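Local coordinates for ochratoxinase (Aspergillus niger, PDB 4C65), which uses zinc to hydrolyse the amide bond of the mycotoxin ochratoxin A, releasing ochratoxin alpha and L-phenylalanine, and acts more broadly as a carboxypeptidase preferring aromatic residues, at residues D67-F72 / S262-S267; G281-A286 / A369-G374; S111-A116 / I241-V246. All blocks are in the same frame, centred on the assembly; numbering follows the deposited sequence.

In the fold
All three contacts belong to the amidohydrolase barrel. The residues that touch are all buried in contacts 1 and 3, whose centres are about 5 Å apart; they reach neighbouring strands, 262-263 and 242-246, of the parallel sheet, and both contacts hold zinc-binding histidines. Contact 2 uses the next strand, 283-285, but packs it against a 3-10 turn, and Leu371 there is exposed. The chemistry follows the place: contact 1 is a histidine-carboxylate hydrogen bond with a second histidine beside it, contact 3 packs an arginine and a leucine on a serine, the polar groups being bonded to third parties, and contact 2 is a leucine pressed on backbone. Arg113 of contact 3 joins them, bonding to Cys68, Ser262, Glu264 and Ser372.

Contact 1: D67-F72 / S262-S267; sequences DCHMHF and SLEHVS
His69 and Glu264 meet through one hydrogen bond: ND1 of His69 donates to OE1 of Glu264 at 3.0 Å. The bond is bent, 137° at the hydrogen, because the carboxylate oxygen stands out of the imidazole plane; OE1 is approached on its anti side. With ND1 engaged, NE2 is the nitrogen left with a lone pair, consistent with the role of His69 as a zinc ligand. The glutamate CB packs as well, lying in the plane of the His69 ring, at the edge, 3.8 Å from ND1, and sits over the rim of one face of the His265 ring. The two imidazoles approach obliquely, CE1 of His69 being 3.8 Å from CE1 of His265, with planes 44° apart.

Further out, the bend of the Glu264 chain at chi2 (-71°) folds the carboxylate back toward its own strand, where Ser262 OG donates to OE2 at 2.8 Å; Ser243 OG also hydrogen-bonds to OE2, and Arg113 makes a salt bridge to it. The glutamate is modelled in two conformers, and these bonds are those of the one described. Within 67-72, Asp67 OD1 accepts from His69 N at 3.0 Å, an Asx turn fixing the ligand's backbone, while Thr287 hydrogen-bonds His265 ND1. His69 and His71 bind the first zinc and His265 the second, so the contact bridges both metal positions of the binuclear amidohydrolase site, with its HxH motif after the first barrel strand.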
loop_
_atom_site.group_PDB
_atom_site.type_symbol
_atom_site.label_atom_id
_atom_site.label_comp_id
_atom_site.label_asym_id
_atom_site.label_seq_id
_atom_site.Cartn_x
_atom_site.Cartn_y
_atom_site.Cartn_z
ATOM N N ASP A 67 -3.078 22.366 36.316
ATOM C CA ASP A 67 -3.350 20.956 36.432
ATOM C C ASP A 67 -2.366 20.223 35.555
ATOM O O ASP A 67 -2.257 20.518 34.355
ATOM C CB ASP A 67 -4.774 20.610 36.066
ATOM C CG ASP A 67 -5.161 19.225 36.579
ATOM O OD1 ASP A 67 -4.742 18.214 35.939
ATOM O OD2 ASP A 67 -5.853 19.171 37.614
ATOM N N CYS A 68 -1.657 19.272 36.157
ATOM C CA CYS A 68 -0.568 18.596 35.490
ATOM C C CYS A 68 -0.939 17.265 34.863
ATOM O O CYS A 68 -0.062 16.531 34.404
ATOM C CB CYS A 68 0.566 18.403 36.472
ATOM S SG CYS A 68 1.201 19.972 37.108
ATOM N N HIS A 69 -2.221 16.935 34.853
ATOM C CA HIS A 69 -2.665 15.724 34.198
ATOM C C HIS A 69 -4.015 15.883 33.493
ATOM O O HIS A 69 -5.032 15.437 33.990
ATOM C CB HIS A 69 -2.732 14.552 35.178
ATOM C CG HIS A 69 -2.719 13.221 34.493
ATOM N ND1 HIS A 69 -1.854 12.217 34.850
ATOM C CD2 HIS A 69 -3.401 12.759 33.419
ATOM C CE1 HIS A 69 -2.035 11.176 34.054
ATOM N NE2 HIS A 69 -2.960 11.482 33.174
ATOM N N MET A 70 -3.993 16.507 32.325
ATOM C CA MET A 70 -5.188 16.702 31.523
ATOM C C MET A 70 -5.076 15.857 30.268
ATOM O O MET A 70 -4.003 15.419 29.914
ATOM C CB MET A 70 -5.333 18.172 31.153
ATOM C CG MET A 70 -5.405 19.137 32.346
ATOM S SD MET A 70 -6.711 18.731 33.508
ATOM C CE MET A 70 -8.129 19.151 32.486
ATOM N N HIS A 71 -6.197 15.577 29.627
ATOM C CA HIS A 71 -6.163 14.925 28.337
ATOM C C HIS A 71 -7.097 15.636 27.368
ATOM O O HIS A 71 -8.281 15.767 27.616
ATOM C CB HIS A 71 -6.435 13.418 28.423
ATOM C CG HIS A 71 -7.698 13.052 29.145
ATOM N ND1 HIS A 71 -7.694 12.393 30.359
ATOM C CD2 HIS A 71 -9.004 13.211 28.813
ATOM C CE1 HIS A 71 -8.941 12.178 30.751
ATOM N NE2 HIS A 71 -9.754 12.676 29.837
ATOM N N PHE A 72 -6.522 16.121 26.276
ATOM C CA PHE A 72 -7.223 16.917 25.322
ATOM C C PHE A 72 -7.859 16.009 24.294
ATOM O O PHE A 72 -7.425 15.924 23.149
ATOM C CB PHE A 72 -6.263 17.916 24.662
ATOM C CG PHE A 72 -6.091 19.201 25.441
ATOM C CD1 PHE A 72 -5.603 19.188 26.734
ATOM C CD2 PHE A 72 -6.381 20.420 24.854
ATOM C CE1 PHE A 72 -5.437 20.370 27.444
ATOM C CE2 PHE A 72 -6.214 21.592 25.553
ATOM C CZ PHE A 72 -5.726 21.570 26.852
ATOM N N SER A 262 8.843 12.718 35.901
ATOM C CA SER A 262 7.513 12.914 36.446
ATOM C C SER A 262 6.785 11.583 36.409
ATOM O O SER A 262 6.857 10.859 35.427
ATOM C CB SER A 262 6.789 13.985 35.619
ATOM O OG SER A 262 5.437 14.151 36.022
ATOM N N LEU A 263 6.118 11.224 37.489
ATOM C CA LEU A 263 5.386 9.971 37.527
ATOM C C LEU A 263 3.953 10.251 37.854
ATOM O O LEU A 263 3.662 11.068 38.751
ATOM C CB LEU A 263 5.969 9.029 38.576
ATOM C CG LEU A 263 7.431 8.687 38.390
ATOM C CD1 LEU A 263 7.901 7.844 39.567
ATOM C CD2 LEU A 263 7.681 7.972 37.077
ATOM N N GLU A 264 3.058 9.539 37.177
ATOM C CA GLU A 264 1.637 9.707 37.405
ATOM C C GLU A 264 1.025 8.502 38.123
ATOM O O GLU A 264 1.425 7.369 37.863
ATOM C CB GLU A 264 0.935 9.967 36.082
ATOM C CG GLU A 264 1.787 10.687 35.070
ATOM C CD GLU A 264 1.962 12.122 35.557
ATOM O OE1 GLU A 264 0.915 12.764 35.842
ATOM O OE2 GLU A 264 3.115 12.614 35.656
ATOM N N HIS A 265 0.053 8.780 38.985
ATOM C CA HIS A 265 -0.640 7.784 39.779
ATOM C C HIS A 265 0.250 7.231 40.878
ATOM O O HIS A 265 -0.040 7.403 42.070
ATOM C CB HIS A 265 -1.216 6.649 38.909
ATOM C CG HIS A 265 -1.789 7.123 37.612
ATOM N ND1 HIS A 265 -2.831 8.017 37.547
ATOM C CD2 HIS A 265 -1.436 6.864 36.335
ATOM C CE1 HIS A 265 -3.100 8.288 36.285
ATOM N NE2 HIS A 265 -2.275 7.590 35.528
ATOM N N VAL A 266 1.307 6.539 40.470
ATOM C CA VAL A 266 2.336 6.043 41.365
ATOM C C VAL A 266 1.747 5.223 42.494
ATOM O O VAL A 266 2.247 5.242 43.616
ATOM C CB VAL A 266 3.208 7.176 41.937
ATOM C CG1 VAL A 266 4.658 6.733 41.957
ATOM C CG2 VAL A 266 3.113 8.450 41.111
ATOM N N SER A 267 0.744 4.423 42.162
ATOM C CA SER A 267 -0.083 3.731 43.152
ATOM C C SER A 267 0.644 2.811 44.140
ATOM O O SER A 267 0.136 2.580 45.235
ATOM C CB SER A 267 -1.182 2.936 42.435
ATOM O OG SER A 267 -1.923 3.795 41.594
#

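Contact 2: G281-A286 / A369-G374; sequences GILYVA and APLSVG
Leu283 drives one methyl into the backbone of Ser372. Its CD2 lies 3.5 Å from Ser372 N and also 3.5 Å from Ser372 CA, the latter tighter than an ordinary carbon contact, and 3.7 Å from Ser372 CB. Leu283 extends its CG anti to the backbone N (chi1 -171°), which carries the branched end away from strand 283-285 and onto the turn. A leucine suits the place, since it offers a slim methyl to a surface made mainly of main chain.

That surface is a turn of 3-10 helix, 369-372, packed against the start of strand 283-285, at the N-terminal end of the TIM-barrel strands. The turn is drawn tight around one carbonyl: Ala369 O accepts from Ser372 N at 2.9 Å and from Ser372 OG at 2.6 Å, the hydroxyl approaching almost in line with the C=O. To reach it, OG sits between the backbone N and the carbonyl carbon (chi1 73°). The serine can therefore be buried, against Trp66 and Cys68, with its hydroxyl bonded, and its carbonyl O accepts a hydrogen bond from Arg113 NH1.

Toward solvent the fit slackens. Leu371, which is exposed, approaches Leu283 CD2 through its carbonyl carbon at 3.9 Å, its CB staying 4.3 Å from that methyl; the side chain of Leu371 touches Thr330.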
loop_
_atom_site.group_PDB
_atom_site.type_symbol
_atom_site.label_atom_id
_atom_site.label_comp_id
_atom_site.label_asym_id
_atom_site.label_seq_id
_atom_site.Cartn_x
_atom_site.Cartn_y
_atom_site.Cartn_z
ATOM N N GLY A 281 14.980 13.963 42.098
ATOM C CA GLY A 281 14.177 15.133 41.745
ATOM C C GLY A 281 13.059 14.773 40.785
ATOM O O GLY A 281 12.891 15.407 39.751
ATOM N N ILE A 282 12.301 13.748 41.146
ATOM C CA ILE A 282 11.231 13.261 40.318
ATOM C C ILE A 282 9.903 13.720 40.893
ATOM O O ILE A 282 9.653 13.572 42.079
ATOM C CB ILE A 282 11.261 11.738 40.218
ATOM C CG1 ILE A 282 12.649 11.278 39.736
ATOM C CG2 ILE A 282 10.160 11.239 39.271
ATOM C CD1 ILE A 282 12.855 9.772 39.715
ATOM N N LEU A 283 9.045 14.258 40.023
ATOM C CA LEU A 283 7.783 14.823 40.445
ATOM C C LEU A 283 6.736 13.730 40.635
ATOM O O LEU A 283 6.663 12.793 39.833
ATOM C CB LEU A 283 7.289 15.837 39.429
ATOM C CG LEU A 283 6.074 16.675 39.827
ATOM C CD1 LEU A 283 6.412 17.586 41.000
ATOM C CD2 LEU A 283 5.644 17.503 38.649
ATOM N N TYR A 284 5.922 13.875 41.698
ATOM C CA TYR A 284 4.846 12.957 42.032
ATOM C C TYR A 284 3.510 13.622 41.715
ATOM O O TYR A 284 3.168 14.647 42.307
ATOM C CB TYR A 284 4.900 12.613 43.516
ATOM C CG TYR A 284 4.103 11.390 43.988
ATOM C CD1 TYR A 284 2.718 11.387 44.006
ATOM C CD2 TYR A 284 4.757 10.267 44.492
ATOM C CE1 TYR A 284 2.003 10.290 44.482
ATOM C CE2 TYR A 284 4.060 9.163 44.962
ATOM C CZ TYR A 284 2.682 9.173 44.961
ATOM O OH TYR A 284 1.989 8.074 45.427
ATOM N N VAL A 285 2.751 13.016 40.808
ATOM C CA VAL A 285 1.426 13.478 40.463
ATOM C C VAL A 285 0.440 12.353 40.707
ATOM O O VAL A 285 0.328 11.420 39.906
ATOM C CB VAL A 285 1.376 13.920 38.998
ATOM C CG1 VAL A 285 -0.004 14.462 38.648
ATOM C CG2 VAL A 285 2.457 14.961 38.745
ATOM N N ALA A 286 -0.316 12.468 41.792
ATOM C CA ALA A 286 -1.130 11.351 42.282
ATOM C C ALA A 286 -2.382 11.043 41.437
ATOM O O ALA A 286 -2.739 9.888 41.280
ATOM C CB ALA A 286 -1.514 11.601 43.738
ATOM N N ALA A 369 4.115 23.101 40.201
ATOM C CA ALA A 369 3.500 22.547 38.997
ATOM C C ALA A 369 4.340 22.663 37.718
ATOM O O ALA A 369 4.365 21.724 36.921
ATOM C CB ALA A 369 2.146 23.161 38.785
ATOM N N PRO A 370 5.018 23.798 37.501
ATOM C CA PRO A 370 5.861 23.841 36.308
ATOM C C PRO A 370 7.003 22.816 36.248
ATOM O O PRO A 370 7.530 22.562 35.160
ATOM C CB PRO A 370 6.422 25.266 36.304
ATOM C CG PRO A 370 5.600 26.034 37.275
ATOM C CD PRO A 370 5.049 25.058 38.255
ATOM N N LEU A 371 7.382 22.236 37.388
ATOM C CA LEU A 371 8.353 21.126 37.393
ATOM C C LEU A 371 7.852 19.975 36.523
ATOM O O LEU A 371 8.637 19.197 35.965
ATOM C CB LEU A 371 8.623 20.612 38.789
ATOM C CG LEU A 371 9.305 21.573 39.758
ATOM C CD1 LEU A 371 9.259 20.988 41.158
ATOM C CD2 LEU A 371 10.741 21.858 39.338
ATOM N N SER A 372 6.540 19.939 36.335
ATOM C CA SER A 372 5.903 18.941 35.479
ATOM C C SER A 372 6.366 18.967 34.025
ATOM O O SER A 372 6.176 17.962 33.321
ATOM C CB SER A 372 4.377 19.073 35.531
ATOM O OG SER A 372 3.909 20.220 34.833
ATOM N N VAL A 373 6.918 20.103 33.565
ATOM C CA VAL A 373 7.396 20.229 32.177
ATOM C C VAL A 373 8.859 20.576 32.104
ATOM O O VAL A 373 9.377 20.864 31.034
ATOM C CB VAL A 373 6.555 21.218 31.337
ATOM C CG1 VAL A 373 5.093 20.791 31.339
ATOM C CG2 VAL A 373 6.692 22.635 31.842
ATOM N N GLY A 374 9.548 20.465 33.243
ATOM C CA GLY A 374 10.989 20.508 33.254
ATOM C C GLY A 374 11.522 21.787 32.663
ATOM O O GLY A 374 11.040 22.860 33.004
#

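Contact 3: S111-A116 / I241-V246; sequences SYRDLA and IVSAHV
Within the TIM barrel, Arg113 and Leu115 reach from strand 109-114 and the residues just after it to Ser243 on strand 242-246, which also carries the zinc ligand His245. The strands are not neighbours in a sheet, so the contact is one of side chains in the barrel's interior; Leu115 and Ser243, the closest pair of backbones, have CA atoms 8.3 Å apart.

Arg113 covers the distance by running straight from its backbone, with CG anti to N (chi1 -167°), and then bending at chi3 (62°), so that its guanidinium group arrives obliquely beside the serine. NH1 of Arg113 lies 3.7 Å from CB of Ser243, and NH2 of Arg113 is 3.7 Å from OG of Ser243, too far for a hydrogen bond. The two polar groups merely pack, because each is engaged by others: the hydroxyl with the carboxylate of Glu264, the guanidinium with Cys68 O through NE, with Ser372 O and Ser262 OG through NH1, and in a salt bridge from NH2 to Glu264. Arginine suits a buried place that can supply so many acceptors, and they fix its plane; serine is small enough to fit alongside.

An Asx turn, Ala116 N to Asp114 OD1, encloses Leu115, whose carbonyl O accepts a hydrogen bond from Lys204 NZ of the zinc site. The leucine gives the arginine an apolar neighbour, its CD2 3.8 Å above the guanidinium plane toward the rim, while CD1 of Leu115 comes within 4.1 Å of Ser243 OG.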
loop_
_atom_site.group_PDB
_atom_site.type_symbol
_atom_site.label_atom_id
_atom_site.label_comp_id
_atom_site.label_asym_id
_atom_site.label_seq_id
_atom_site.Cartn_x
_atom_site.Cartn_y
_atom_site.Cartn_z
ATOM N N SER A 111 -2.613 27.256 33.433
ATOM C CA SER A 111 -1.742 26.288 32.782
ATOM C C SER A 111 -2.294 24.878 32.930
ATOM O O SER A 111 -2.788 24.506 33.988
ATOM C CB SER A 111 -0.299 26.351 33.339
ATOM O OG SER A 111 0.385 27.540 32.925
ATOM N N TYR A 112 -2.172 24.117 31.851
ATOM C CA TYR A 112 -2.544 22.732 31.785
ATOM C C TYR A 112 -1.386 21.926 31.161
ATOM O O TYR A 112 -0.795 22.345 30.191
ATOM C CB TYR A 112 -3.731 22.575 30.847
ATOM C CG TYR A 112 -5.137 22.647 31.423
ATOM C CD1 TYR A 112 -5.386 22.674 32.789
ATOM C CD2 TYR A 112 -6.235 22.599 30.557
ATOM C CE1 TYR A 112 -6.695 22.692 33.261
ATOM C CE2 TYR A 112 -7.522 22.599 31.024
ATOM C CZ TYR A 112 -7.755 22.668 32.370
ATOM O OH TYR A 112 -9.051 22.652 32.800
ATOM N N ARG A 113 -1.078 20.767 31.747
ATOM C CA ARG A 113 -0.244 19.774 31.089
ATOM C C ARG A 113 -1.126 18.673 30.520
ATOM O O ARG A 113 -1.706 17.874 31.268
ATOM C CB ARG A 113 0.816 19.204 32.041
ATOM C CG ARG A 113 1.902 18.409 31.314
ATOM C CD ARG A 113 2.949 17.859 32.261
ATOM N NE ARG A 113 2.375 16.922 33.226
ATOM C CZ ARG A 113 3.062 16.035 33.940
ATOM N NH1 ARG A 113 4.380 15.912 33.811
ATOM N NH2 ARG A 113 2.424 15.242 34.791
ATOM N N ASP A 114 -1.248 18.685 29.192
ATOM C CA ASP A 114 -1.971 17.690 28.422
ATOM C C ASP A 114 -1.064 16.473 28.242
ATOM O O ASP A 114 0.053 16.607 27.745
ATOM C CB ASP A 114 -2.324 18.280 27.054
ATOM C CG ASP A 114 -2.872 17.272 26.100
ATOM O OD1 ASP A 114 -3.607 16.359 26.524
ATOM O OD2 ASP A 114 -2.632 17.431 24.898
ATOM N N LEU A 115 -1.557 15.293 28.603
ATOM C CA LEU A 115 -0.749 14.073 28.538
ATOM C C LEU A 115 -1.257 13.027 27.546
ATOM O O LEU A 115 -0.671 11.947 27.401
ATOM C CB LEU A 115 -0.643 13.476 29.932
ATOM C CG LEU A 115 0.158 14.311 30.923
ATOM C CD1 LEU A 115 0.177 13.604 32.271
ATOM C CD2 LEU A 115 1.586 14.535 30.420
ATOM N N ALA A 116 -2.316 13.342 26.814
ATOM C CA ALA A 116 -2.686 12.549 25.651
ATOM C C ALA A 116 -3.752 13.305 24.887
ATOM O O ALA A 116 -4.835 13.551 25.413
ATOM C CB ALA A 116 -3.221 11.193 26.073
ATOM N N ILE A 241 11.288 16.614 29.430
ATOM C CA ILE A 241 11.311 15.494 30.326
ATOM C C ILE A 241 10.148 14.533 29.996
ATOM O O ILE A 241 9.272 14.853 29.184
ATOM C CB ILE A 241 11.211 15.941 31.771
ATOM C CG1 ILE A 241 9.903 16.693 32.011
ATOM C CG2 ILE A 241 12.436 16.776 32.134
ATOM C CD1 ILE A 241 9.475 16.701 33.456
ATOM N N VAL A 242 10.215 13.329 30.564
ATOM C CA VAL A 242 9.236 12.315 30.284
ATOM C C VAL A 242 8.414 12.118 31.524
ATOM O O VAL A 242 8.936 12.037 32.637
ATOM C CB VAL A 242 9.894 10.986 29.889
ATOM C CG1 VAL A 242 8.857 9.887 29.796
ATOM C CG2 VAL A 242 10.655 11.130 28.592
ATOM N N SER A 243 7.113 12.050 31.320
ATOM C CA SER A 243 6.187 11.700 32.354
ATOM C C SER A 243 5.747 10.284 32.088
ATOM O O SER A 243 5.385 9.937 30.958
ATOM C CB SER A 243 4.969 12.634 32.306
ATOM O OG SER A 243 3.967 12.213 33.222
ATOM N N ALA A 244 5.723 9.478 33.142
ATOM C CA ALA A 244 5.397 8.074 33.042
ATOM C C ALA A 244 4.150 7.714 33.846
ATOM O O ALA A 244 4.106 7.934 35.054
ATOM C CB ALA A 244 6.566 7.263 33.552
ATOM N N HIS A 245 3.151 7.158 33.153
ATOM C CA HIS A 245 2.031 6.467 33.762
ATOM C C HIS A 245 2.550 5.205 34.433
ATOM O O HIS A 245 3.003 4.283 33.761
ATOM C CB HIS A 245 0.999 6.155 32.683
ATOM C CG HIS A 245 -0.052 5.175 33.083
ATOM N ND1 HIS A 245 -1.352 5.558 33.315
ATOM C CD2 HIS A 245 -0.031 3.824 33.199
ATOM C CE1 HIS A 245 -2.079 4.493 33.610
ATOM N NE2 HIS A 245 -1.304 3.425 33.536
ATOM N N VAL A 246 2.500 5.168 35.764
ATOM C CA VAL A 246 2.935 3.989 36.548
ATOM C C VAL A 246 2.008 3.650 37.716
ATOM O O VAL A 246 1.586 4.526 38.478
ATOM C CB VAL A 246 4.369 4.163 37.102
ATOM C CG1 VAL A 246 5.391 4.048 35.989
ATOM C CG2 VAL A 246 4.531 5.493 37.818
#